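Local coordinates for protein tRNA (guanine(6)-N2)-methyltransferase (Thermus thermophilus, PDB 3TMA) that methylates guanosine 6 of tRNA(Phe) to N2-methylguanosine, using S-adenosyl-L-methionine as the methyl donor, at residues 92-97 / 163-168; 194-199 / 222-227; 310-315 / 332-337. One frame throughout, in Å; residues are numbered along the deposited sequence.

Contact 1. Residues 92-97 / 163-168; sequences GALERA and AFLGVQ
Leu94 on the helix and Leu165 on the strand share a first torsion: with chi1 at -67° and -66°, each holds CG opposite its own carbonyl carbon and beside its backbone N. The consequence differs with the backbone. The CB of Leu94 leaves the helix at a tangent to the strand, and the branch at CG then carries the CD2 methyl down to the sheet. The CB of Leu165 already points at the helix, so both of its methyls meet the helical surface.

The tightest meeting is that of Leu94 CD2 with Ala163 CB, at 3.6 Å, where methyl meets methyl over the start of segment 163-168. Two residues along, Leu165 takes up more of the gap. Its CD1 lies 4.3 Å from Leu94 CD2 and 4.2 Å from Ala97 CB, so that this one methyl touches residues three apart on the helix, while its CD2 reaches the Leu94 carbonyl O at 3.8 Å. No hydrogen bond crosses between the segments, and what joins them is mainly the meeting of apolar groups.

The short axes approach to 10.0 Å at an angle of 36° between their directions, and the contacts advance along both elements together, Leu94 facing Ala163 and Ala97 facing Leu165. Leu83 of strand 76-84 and Val156 of strand 152-159 widen the apolar floor, while Val129 of helix 126-141 meets Leu94 from the neighbouring helix. Phe164, between the two contact residues, points to the other face of the sheet. This is the alternation expected of a strand with a helix layer on one face, as in the alpha/beta THUMP domain to which both segments belong.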
ATOM      1  N   GLY A  92      -6.899   2.957  33.982  1.00 44.90           N
ATOM      2  CA  GLY A  92      -6.934   1.740  34.800  1.00 45.57           C
ATOM      3  C   GLY A  92      -7.524   0.563  34.023  1.00 45.25           C
ATOM      4  O   GLY A  92      -6.981  -0.542  34.059  1.00 43.58           O
ATOM      5  N   ALA A  93      -8.586   0.813  33.265  1.00 43.91           N
ATOM      6  CA  ALA A  93      -9.222  -0.261  32.513  1.00 44.56           C
ATOM      7  C   ALA A  93      -8.294  -0.793  31.422  1.00 41.43           C
ATOM      8  O   ALA A  93      -8.205  -2.004  31.232  1.00 39.91           O
ATOM      9  CB  ALA A  93     -10.539   0.193  31.939  1.00 46.00           C
ATOM     10  N   LEU A  94      -7.551   0.096  30.744  1.00 39.45           N
ATOM     11  CA  LEU A  94      -6.582  -0.338  29.730  1.00 36.42           C
ATOM     12  C   LEU A  94      -5.470  -1.174  30.341  1.00 36.08           C
ATOM     13  O   LEU A  94      -5.013  -2.152  29.734  1.00 34.87           O
ATOM     14  CB  LEU A  94      -5.971   0.843  28.949  1.00 35.35           C
ATOM     15  CG  LEU A  94      -6.932   1.625  28.037  1.00 37.75           C
ATOM     16  CD1 LEU A  94      -6.353   2.978  27.658  1.00 35.77           C
ATOM     17  CD2 LEU A  94      -7.299   0.840  26.770  1.00 37.61           C
ATOM     18  N   GLU A  95      -4.956  -0.722  31.490  1.00 39.31           N
ATOM     19  CA  GLU A  95      -3.870  -1.437  32.171  1.00 40.41           C
ATOM     20  C   GLU A  95      -4.342  -2.842  32.564  1.00 40.95           C
ATOM     21  O   GLU A  95      -3.650  -3.825  32.280  1.00 39.64           O
ATOM     22  CB  GLU A  95      -3.452  -0.654  33.418  1.00 45.96           C
ATOM     23  CG  GLU A  95      -2.284  -1.237  34.170  1.00 52.08           C
ATOM     24  CD  GLU A  95      -2.259  -0.770  35.639  1.00 66.54           C
ATOM     25  OE1 GLU A  95      -2.765   0.353  35.914  1.00 65.60           O
ATOM     26  OE2 GLU A  95      -1.795  -1.557  36.519  1.00 68.20           O
ATOM     27  N   ARG A  96      -5.541  -2.937  33.147  1.00 40.49           N
ATOM     28  CA  ARG A  96      -6.134  -4.244  33.471  1.00 43.75           C
ATOM     29  C   ARG A  96      -6.385  -5.142  32.257  1.00 42.10           C
ATOM     30  O   ARG A  96      -6.127  -6.343  32.334  1.00 41.78           O
ATOM     31  CB  ARG A  96      -7.430  -4.105  34.293  1.00 46.75           C
ATOM     32  CG  ARG A  96      -7.190  -3.554  35.716  1.00 53.89           C
ATOM     33  CD  ARG A  96      -8.504  -3.276  36.482  1.00 59.67           C
ATOM     34  NE  ARG A  96      -8.485  -1.909  37.007  1.00 66.76           N
ATOM     35  CZ  ARG A  96      -9.360  -0.965  36.679  1.00 66.87           C
ATOM     36  NH1 ARG A  96     -10.412  -1.246  35.905  1.00 65.98           N
ATOM     37  NH2 ARG A  96      -9.213   0.246  37.176  1.00 70.16           N
ATOM     38  N   ALA A  97      -6.907  -4.572  31.165  1.00 38.06           N
ATOM     39  CA  ALA A  97      -7.053  -5.310  29.917  1.00 37.55           C
ATOM     40  C   ALA A  97      -5.711  -5.843  29.407  1.00 35.64           C
ATOM     41  O   ALA A  97      -5.642  -6.992  28.966  1.00 34.00           O
ATOM     42  CB  ALA A  97      -7.670  -4.432  28.847  1.00 37.28           C
ATOM     43  N   ALA A 163     -11.525   0.271  22.592  1.00 40.46           N
ATOM     44  CA  ALA A 163     -10.083   0.177  22.565  1.00 40.26           C
ATOM     45  C   ALA A 163      -9.657  -1.225  22.099  1.00 38.90           C
ATOM     46  O   ALA A 163     -10.332  -2.222  22.392  1.00 39.60           O
ATOM     47  CB  ALA A 163      -9.512   0.509  23.941  1.00 38.06           C
ATOM     48  N   PHE A 164      -8.534  -1.267  21.413  1.00 35.49           N
ATOM     49  CA  PHE A 164      -7.960  -2.471  20.807  1.00 35.68           C
ATOM     50  C   PHE A 164      -6.559  -2.587  21.367  1.00 33.74           C
ATOM     51  O   PHE A 164      -5.838  -1.597  21.400  1.00 34.55           O
ATOM     52  CB  PHE A 164      -7.844  -2.286  19.282  1.00 35.41           C
ATOM     53  CG  PHE A 164      -9.178  -2.096  18.554  1.00 40.79           C
ATOM     54  CD1 PHE A 164      -9.870  -0.895  18.633  1.00 47.68           C
ATOM     55  CD2 PHE A 164      -9.682  -3.100  17.732  1.00 42.43           C
ATOM     56  CE1 PHE A 164     -11.087  -0.724  17.960  1.00 48.56           C
ATOM     57  CE2 PHE A 164     -10.870  -2.920  17.010  1.00 44.03           C
ATOM     58  CZ  PHE A 164     -11.571  -1.737  17.138  1.00 50.56           C
ATOM     59  N   LEU A 165      -6.163  -3.783  21.806  1.00 33.84           N
ATOM     60  CA  LEU A 165      -4.822  -4.008  22.367  1.00 32.65           C
ATOM     61  C   LEU A 165      -4.234  -5.242  21.736  1.00 32.25           C
ATOM     62  O   LEU A 165      -4.932  -6.278  21.617  1.00 31.82           O
ATOM     63  CB  LEU A 165      -4.895  -4.255  23.895  1.00 33.92           C
ATOM     64  CG  LEU A 165      -5.361  -3.060  24.741  1.00 38.66           C
ATOM     65  CD1 LEU A 165      -6.878  -3.060  24.918  1.00 41.97           C
ATOM     66  CD2 LEU A 165      -4.684  -3.107  26.093  1.00 45.60           C
ATOM     67  N   GLY A 166      -2.951  -5.167  21.379  1.00 31.17           N
ATOM     68  CA  GLY A 166      -2.266  -6.322  20.766  1.00 32.17           C
ATOM     69  C   GLY A 166      -0.843  -5.998  20.375  1.00 33.53           C
ATOM     70  O   GLY A 166      -0.202  -5.163  20.997  1.00 31.92           O
ATOM     71  N   VAL A 167      -0.345  -6.684  19.344  1.00 32.52           N
ATOM     72  CA  VAL A 167       1.072  -6.651  19.015  1.00 33.14           C
ATOM     73  C   VAL A 167       1.204  -6.459  17.494  1.00 32.99           C
ATOM     74  O   VAL A 167       0.435  -7.028  16.704  1.00 28.72           O
ATOM     75  CB  VAL A 167       1.795  -7.970  19.541  1.00 37.36           C
ATOM     76  CG1 VAL A 167       1.118  -9.215  18.982  1.00 38.65           C
ATOM     77  CG2 VAL A 167       3.258  -7.975  19.186  1.00 40.06           C
ATOM     78  N   GLN A 168       2.078  -5.538  17.105  1.00 32.87           N
ATOM     79  CA  GLN A 168       2.455  -5.394  15.714  1.00 34.13           C
ATOM     80  C   GLN A 168       3.178  -6.646  15.196  1.00 34.67           C
ATOM     81  O   GLN A 168       4.107  -7.129  15.821  1.00 35.84           O
ATOM     82  CB  GLN A 168       3.341  -4.166  15.540  1.00 35.30           C
ATOM     83  CG  GLN A 168       3.471  -3.730  14.086  1.00 37.41           C
ATOM     84  CD  GLN A 168       3.890  -2.260  13.990  1.00 47.02           C
ATOM     85  OE1 GLN A 168       3.227  -1.379  14.533  1.00 48.31           O
ATOM     86  NE2 GLN A 168       4.990  -2.004  13.310  1.00 49.59           N
TER

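Contact 2. Residues 194-199 / 222-227; sequences ALLRLA and ASTLGP
Leu196 and Thr224, in the last turns of helices 189-198 and 216-225, are the nearest CA pair, 8.9 Å apart. Gly226, next after Leu225, leaves helical geometry with a positive phi of 75°, although its N still bonds to Ala222 O at 2.9 Å.

Leu196 bridges the gap. It is modelled in two conformers, and the contacts hold for one and are uncertain in the other. In this conformer CG stands opposite the backbone N (chi1 -155°), directing both methyls at the other helix. CD2 meets Thr224 tip to tip, at 3.7 Å from OG1 and from Thr224 CB, whereas CD1 passes alongside Leu225, with 4.2 Å between Leu196 CD1 and Leu225 CD1. The threonine hydroxyl has its polar needs met elsewhere: OG1 is hydrogen-bonded to Glu220 O in its own helix and to Gln193 NE2, which adds a polar link between the helices.

Leu277 of strand 275-278 also touches Leu196, so helix 189-198 packs on the central parallel strands. Helix 216-225 starts at Thr216, which by similarity binds S-adenosyl-L-methionine and whose side chain is about 10 Å from that of Leu196; helices packed against a mostly parallel sheet of order 3-2-1-4-5-7-6 are characteristic of Rossmann-fold methyltransferases.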
ATOM      1  N   ALA A 194      -2.068  -1.809  -6.489  1.00 31.85           N
ATOM      2  CA  ALA A 194      -3.428  -1.270  -6.665  1.00 32.49           C
ATOM      3  C   ALA A 194      -3.707  -0.844  -8.117  1.00 33.52           C
ATOM      4  O   ALA A 194      -4.805  -1.113  -8.643  1.00 33.60           O
ATOM      5  CB  ALA A 194      -3.655  -0.070  -5.715  1.00 32.79           C
ATOM      6  N   LEU A 195      -2.740  -0.190  -8.784  1.00 32.70           N
ATOM      7  CA  LEU A 195      -2.959   0.149 -10.214  1.00 34.67           C
ATOM      8  C   LEU A 195      -3.187  -1.114 -11.054  1.00 33.90           C
ATOM      9  O   LEU A 195      -4.047  -1.147 -11.966  1.00 34.22           O
ATOM     10  CB  LEU A 195      -1.761   0.925 -10.812  1.00 35.81           C
ATOM     11  CG  LEU A 195      -1.524   2.314 -10.213  1.00 40.52           C
ATOM     12  CD1 LEU A 195      -0.253   2.960 -10.825  1.00 41.26           C
ATOM     13  CD2 LEU A 195      -2.774   3.196 -10.461  1.00 35.24           C
ATOM     14  N   LEU A 196      -2.357  -2.121 -10.800  1.00 32.16           N
ATOM     15  CA  LEU A 196      -2.473  -3.430 -11.437  0.50 32.37           C
ATOM     16  C   LEU A 196      -3.897  -4.011 -11.318  1.00 33.98           C
ATOM     17  O   LEU A 196      -4.507  -4.431 -12.297  1.00 33.84           O
ATOM     18  CB  LEU A 196      -1.487  -4.351 -10.743  0.50 31.50           C
ATOM     19  CG  LEU A 196      -0.905  -5.573 -11.405  0.50 33.40           C
ATOM     20  CD1 LEU A 196      -0.304  -5.245 -12.769  0.50 31.30           C
ATOM     21  CD2 LEU A 196       0.148  -6.107 -10.451  0.50 33.80           C
ATOM     22  N   ARG A 197      -4.406  -4.057 -10.082  1.00 33.47           N
ATOM     23  CA  ARG A 197      -5.743  -4.566  -9.799  1.00 36.61           C
ATOM     24  C   ARG A 197      -6.867  -3.680 -10.347  1.00 38.21           C
ATOM     25  O   ARG A 197      -7.878  -4.191 -10.875  1.00 39.70           O
ATOM     26  CB  ARG A 197      -5.914  -4.739  -8.271  1.00 37.71           C
ATOM     27  CG  ARG A 197      -5.047  -5.890  -7.738  1.00 41.78           C
ATOM     28  CD  ARG A 197      -5.018  -5.992  -6.203  1.00 46.46           C
ATOM     29  NE  ARG A 197      -4.348  -7.235  -5.781  1.00 50.67           N
ATOM     30  CZ  ARG A 197      -4.963  -8.295  -5.247  1.00 52.82           C
ATOM     31  NH1 ARG A 197      -6.273  -8.275  -4.993  1.00 51.55           N
ATOM     32  NH2 ARG A 197      -4.267  -9.384  -4.970  1.00 48.11           N
ATOM     33  N   LEU A 198      -6.723  -2.355 -10.210  1.00 37.21           N
ATOM     34  CA  LEU A 198      -7.758  -1.462 -10.751  1.00 39.29           C
ATOM     35  C   LEU A 198      -7.846  -1.546 -12.280  1.00 39.01           C
ATOM     36  O   LEU A 198      -8.897  -1.339 -12.844  1.00 41.59           O
ATOM     37  CB  LEU A 198      -7.523  -0.018 -10.326  1.00 40.39           C
ATOM     38  CG  LEU A 198      -7.713   0.203  -8.833  1.00 42.10           C
ATOM     39  CD1 LEU A 198      -7.065   1.543  -8.424  1.00 39.91           C
ATOM     40  CD2 LEU A 198      -9.237   0.182  -8.531  1.00 46.72           C
ATOM     41  N   ALA A 199      -6.729  -1.834 -12.933  1.00 37.05           N
ATOM     42  CA  ALA A 199      -6.692  -2.023 -14.401  1.00 39.46           C
ATOM     43  C   ALA A 199      -7.113  -3.436 -14.826  1.00 38.83           C
ATOM     44  O   ALA A 199      -7.214  -3.733 -16.025  1.00 41.37           O
ATOM     45  CB  ALA A 199      -5.298  -1.724 -14.948  1.00 37.07           C
ATOM     46  N   ALA A 222       5.637  -7.604 -12.858  1.00 22.03           N
ATOM     47  CA  ALA A 222       6.345  -8.864 -13.217  1.00 24.13           C
ATOM     48  C   ALA A 222       6.244  -9.884 -12.099  1.00 26.09           C
ATOM     49  O   ALA A 222       5.920 -11.054 -12.342  1.00 25.62           O
ATOM     50  CB  ALA A 222       7.817  -8.606 -13.564  1.00 22.95           C
ATOM     51  N   SER A 223       6.419  -9.419 -10.861  1.00 26.50           N
ATOM     52  CA  SER A 223       6.406 -10.301  -9.702  0.50 27.15           C
ATOM     53  C   SER A 223       5.010 -10.903  -9.509  1.00 29.77           C
ATOM     54  O   SER A 223       4.876 -12.050  -9.117  1.00 30.69           O
ATOM     55  CB  SER A 223       6.845  -9.520  -8.457  0.50 28.75           C
ATOM     56  OG  SER A 223       6.515 -10.205  -7.259  0.50 27.75           O
ATOM     57  N   THR A 224       3.970 -10.125  -9.814  1.00 27.91           N
ATOM     58  CA  THR A 224       2.576 -10.573  -9.639  1.00 28.98           C
ATOM     59  C   THR A 224       2.064 -11.448 -10.796  1.00 30.39           C
ATOM     60  O   THR A 224       1.375 -12.437 -10.569  1.00 31.48           O
ATOM     61  CB  THR A 224       1.622  -9.350  -9.549  1.00 28.56           C
ATOM     62  OG1 THR A 224       2.034  -8.529  -8.446  1.00 31.86           O
ATOM     63  CG2 THR A 224       0.157  -9.831  -9.338  1.00 31.20           C
ATOM     64  N   LEU A 225       2.349 -11.048 -12.028  1.00 26.51           N
ATOM     65  CA  LEU A 225       1.771 -11.705 -13.216  1.00 28.50           C
ATOM     66  C   LEU A 225       2.595 -12.920 -13.690  1.00 30.74           C
ATOM     67  O   LEU A 225       2.063 -13.836 -14.371  1.00 31.35           O
ATOM     68  CB  LEU A 225       1.665 -10.683 -14.365  1.00 25.89           C
ATOM     69  CG  LEU A 225       0.763  -9.485 -14.068  1.00 27.70           C
ATOM     70  CD1 LEU A 225       0.826  -8.431 -15.227  1.00 27.42           C
ATOM     71  CD2 LEU A 225      -0.681 -10.021 -13.874  1.00 32.67           C
ATOM     72  N   GLY A 226       3.884 -12.921 -13.342  1.00 30.16           N
ATOM     73  CA  GLY A 226       4.815 -14.021 -13.736  1.00 29.88           C
ATOM     74  C   GLY A 226       5.202 -13.939 -15.216  1.00 29.42           C
ATOM     75  O   GLY A 226       4.734 -13.049 -15.927  1.00 28.39           O
ATOM     76  N   PRO A 227       6.058 -14.880 -15.697  1.00 31.03           N
ATOM     77  CA  PRO A 227       6.752 -14.680 -16.972  1.00 31.64           C
ATOM     78  C   PRO A 227       5.875 -14.817 -18.234  1.00 33.60           C
ATOM     79  O   PRO A 227       6.356 -14.506 -19.319  1.00 32.04           O
ATOM     80  CB  PRO A 227       7.847 -15.774 -16.982  1.00 34.30           C
ATOM     81  CG  PRO A 227       7.461 -16.769 -15.923  1.00 34.76           C
ATOM     82  CD  PRO A 227       6.637 -15.978 -14.895  1.00 32.39           C
TER

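Contact 3. Residues 310-315 / 332-337; sequences GGRVAL and ALRHAR
A classic beta bulge turns Arg334 and His335 to the same side of edge strand 331-338, and both come up against Arg312. The two residues jointly face Val350, and the psi of Arg334, -36°, is the local departure from strand geometry that admits the extra residue.

Arg312 stretches out fully from CG to NE, which carries its guanidinium across to the bulge. There NH2 lies 4.1 Å from Arg334 CD, approaching the aliphatic part of that side chain, and NH1 lies 4.3 Å from His335 CD2. This second meeting is edge to edge, each flat group presenting its rim near the plane of the other.

In the Rossmann-fold sheet the strands 312-317 and 331-338 are not neighbours: strand 347-353 runs between them, antiparallel to both, and the arginine spans it while touching Val350. Arg334 crosses Arg312 at about a right angle, bent at its second and third torsions, and its guanidinium is turned 40° from the other, with Ala332 CB 3.7 Å above one face. Arg312 NH2 and Arg334 NE remain 5.4 Å apart. Glu352 of the middle strand probably moderates these like charges, through a salt bridge to Arg334 NH2 and a long, weak ion pair with Arg312 NH2.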
ATOM      1  N   GLY A 310     -11.035  -2.270 -25.783  1.00 41.87           N
ATOM      2  CA  GLY A 310     -11.028  -2.999 -24.494  1.00 40.65           C
ATOM      3  C   GLY A 310      -9.750  -2.896 -23.665  1.00 37.27           C
ATOM      4  O   GLY A 310      -9.765  -3.168 -22.463  1.00 36.67           O
ATOM      5  N   GLY A 311      -8.652  -2.430 -24.264  1.00 34.77           N
ATOM      6  CA  GLY A 311      -7.405  -2.191 -23.503  1.00 29.38           C
ATOM      7  C   GLY A 311      -7.652  -1.126 -22.428  1.00 29.73           C
ATOM      8  O   GLY A 311      -8.627  -0.379 -22.529  1.00 30.69           O
ATOM      9  N   ARG A 312      -6.854  -1.115 -21.352  1.00 26.21           N
ATOM     10  CA  ARG A 312      -7.163  -0.239 -20.212  1.00 28.48           C
ATOM     11  C   ARG A 312      -5.913   0.475 -19.718  1.00 27.73           C
ATOM     12  O   ARG A 312      -4.809  -0.022 -19.919  1.00 24.50           O
ATOM     13  CB  ARG A 312      -7.810  -1.024 -19.060  1.00 31.27           C
ATOM     14  CG  ARG A 312      -9.200  -1.579 -19.387  1.00 36.45           C
ATOM     15  CD  ARG A 312      -9.935  -2.163 -18.174  1.00 45.62           C
ATOM     16  NE  ARG A 312     -11.337  -2.381 -18.525  1.00 56.98           N
ATOM     17  CZ  ARG A 312     -12.390  -1.928 -17.839  1.00 58.85           C
ATOM     18  NH1 ARG A 312     -12.232  -1.328 -16.660  1.00 51.57           N
ATOM     19  NH2 ARG A 312     -13.624  -2.136 -18.304  1.00 64.38           N
ATOM     20  N   VAL A 313      -6.091   1.702 -19.194  1.00 27.59           N
ATOM     21  CA  VAL A 313      -5.018   2.454 -18.545  1.00 26.00           C
ATOM     22  C   VAL A 313      -5.432   2.690 -17.094  1.00 27.29           C
ATOM     23  O   VAL A 313      -6.576   3.039 -16.831  1.00 30.01           O
ATOM     24  CB  VAL A 313      -4.789   3.859 -19.219  1.00 29.20           C
ATOM     25  CG1 VAL A 313      -3.531   4.516 -18.673  1.00 26.58           C
ATOM     26  CG2 VAL A 313      -4.669   3.731 -20.730  1.00 26.06           C
ATOM     27  N   ALA A 314      -4.542   2.447 -16.140  1.00 25.09           N
ATOM     28  CA  ALA A 314      -4.765   2.949 -14.775  1.00 26.95           C
ATOM     29  C   ALA A 314      -3.728   4.046 -14.542  1.00 28.46           C
ATOM     30  O   ALA A 314      -2.526   3.823 -14.720  1.00 26.49           O
ATOM     31  CB  ALA A 314      -4.596   1.803 -13.725  1.00 26.30           C
ATOM     32  N   LEU A 315      -4.191   5.204 -14.181  1.00 28.66           N
ATOM     33  CA  LEU A 315      -3.263   6.261 -14.002  1.00 30.15           C
ATOM     34  C   LEU A 315      -3.430   7.065 -12.749  1.00 30.18           C
ATOM     35  O   LEU A 315      -4.501   7.260 -12.277  1.00 31.42           O
ATOM     36  CB  LEU A 315      -3.110   7.128 -15.258  1.00 33.38           C
ATOM     37  CG  LEU A 315      -3.948   8.358 -15.561  1.00 44.51           C
ATOM     38  CD1 LEU A 315      -3.739   9.427 -14.454  1.00 47.25           C
ATOM     39  CD2 LEU A 315      -3.441   8.863 -16.903  1.00 46.72           C
ATOM     40  N   ALA A 332     -13.018   5.920 -22.652  1.00 35.27           N
ATOM     41  CA  ALA A 332     -14.101   6.142 -21.721  1.00 36.47           C
ATOM     42  C   ALA A 332     -13.451   6.177 -20.342  1.00 35.70           C
ATOM     43  O   ALA A 332     -12.572   5.353 -20.024  1.00 34.35           O
ATOM     44  CB  ALA A 332     -15.135   4.990 -21.802  1.00 38.10           C
ATOM     45  N   LEU A 333     -13.916   7.082 -19.512  1.00 35.05           N
ATOM     46  CA  LEU A 333     -13.476   7.148 -18.133  1.00 34.85           C
ATOM     47  C   LEU A 333     -14.371   6.172 -17.329  1.00 35.93           C
ATOM     48  O   LEU A 333     -15.560   6.379 -17.229  1.00 37.24           O
ATOM     49  CB  LEU A 333     -13.542   8.604 -17.631  1.00 35.36           C
ATOM     50  CG  LEU A 333     -13.330   8.857 -16.130  1.00 42.53           C
ATOM     51  CD1 LEU A 333     -12.112   8.133 -15.681  1.00 35.42           C
ATOM     52  CD2 LEU A 333     -13.205  10.377 -15.854  1.00 46.46           C
ATOM     53  N   ARG A 334     -13.810   5.046 -16.874  1.00 33.48           N
ATOM     54  CA  ARG A 334     -14.636   3.982 -16.303  1.00 36.06           C
ATOM     55  C   ARG A 334     -14.711   4.075 -14.796  1.00 36.44           C
ATOM     56  O   ARG A 334     -15.736   3.744 -14.237  1.00 39.12           O
ATOM     57  CB  ARG A 334     -14.111   2.599 -16.683  1.00 38.58           C
ATOM     58  CG  ARG A 334     -14.266   2.274 -18.150  1.00 42.63           C
ATOM     59  CD  ARG A 334     -15.569   1.495 -18.400  1.00 57.29           C
ATOM     60  NE  ARG A 334     -16.655   2.352 -18.836  1.00 67.63           N
ATOM     61  CZ  ARG A 334     -17.178   2.347 -20.061  1.00 72.97           C
ATOM     62  NH1 ARG A 334     -18.158   3.192 -20.349  1.00 74.94           N
ATOM     63  NH2 ARG A 334     -16.732   1.517 -21.001  1.00 71.70           N
ATOM     64  N   HIS A 335     -13.622   4.472 -14.142  1.00 32.52           N
ATOM     65  CA  HIS A 335     -13.587   4.588 -12.667  1.00 34.13           C
ATOM     66  C   HIS A 335     -12.668   5.732 -12.284  1.00 31.11           C
ATOM     67  O   HIS A 335     -11.628   5.947 -12.909  1.00 28.45           O
ATOM     68  CB  HIS A 335     -13.011   3.292 -11.983  1.00 33.87           C
ATOM     69  CG  HIS A 335     -13.733   2.030 -12.360  1.00 41.95           C
ATOM     70  ND1 HIS A 335     -14.993   1.714 -11.885  1.00 46.51           N
ATOM     71  CD2 HIS A 335     -13.385   1.020 -13.199  1.00 45.32           C
ATOM     72  CE1 HIS A 335     -15.386   0.561 -12.408  1.00 48.43           C
ATOM     73  NE2 HIS A 335     -14.431   0.120 -13.212  1.00 48.60           N
ATOM     74  N   ALA A 336     -12.957   6.344 -11.149  1.00 29.73           N
ATOM     75  CA  ALA A 336     -12.059   7.314 -10.578  1.00 29.38           C
ATOM     76  C   ALA A 336     -12.190   7.142  -9.069  1.00 31.47           C
ATOM     77  O   ALA A 336     -13.302   6.871  -8.563  1.00 31.39           O
ATOM     78  CB  ALA A 336     -12.479   8.758 -10.991  1.00 32.05           C
ATOM     79  N   ARG A 337     -11.067   7.216  -8.361  1.00 27.60           N
ATOM     80  CA  ARG A 337     -11.141   7.235  -6.910  1.00 29.60           C
ATOM     81  C   ARG A 337     -10.027   8.094  -6.348  1.00 28.49           C
ATOM     82  O   ARG A 337      -9.012   8.359  -7.021  1.00 28.71           O
ATOM     83  CB  ARG A 337     -11.007   5.804  -6.369  1.00 29.81           C
ATOM     84  CG  ARG A 337      -9.632   5.182  -6.621  1.00 31.92           C
ATOM     85  CD  ARG A 337      -9.472   3.831  -5.841  1.00 36.83           C
ATOM     86  NE  ARG A 337     -10.482   2.851  -6.252  1.00 31.70           N
ATOM     87  CZ  ARG A 337     -10.934   1.862  -5.462  1.00 41.76           C
ATOM     88  NH1 ARG A 337     -11.890   1.033  -5.886  1.00 34.27           N
ATOM     89  NH2 ARG A 337     -10.435   1.703  -4.242  1.00 36.65           N
TER

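In the fold
Followed from the N terminus, the three contacts close in series, none nested or crossed. Contact 1 closes a 65-residue excursion through strand 112-119, helix 126-141 and strand 152-159, tying the THUMP helix layer to its sheet. The chain then enters the methyltransferase domain, where contact 2 spans 22 residues that include strand 207-209 and the probable S-adenosyl-L-methionine loop. Contact 3 closes last, round helix 320-326, across the antiparallel margin of the second sheet. Contact 1 is remote, its centre 38 Å from contact 2's and 44 Å from contact 3's. Contacts 2 and 3 touch, Ala314 CB lying 3.8 Å from Ala199 CB, so the end of helix 189-198 and the following loop rest on strand 312-317.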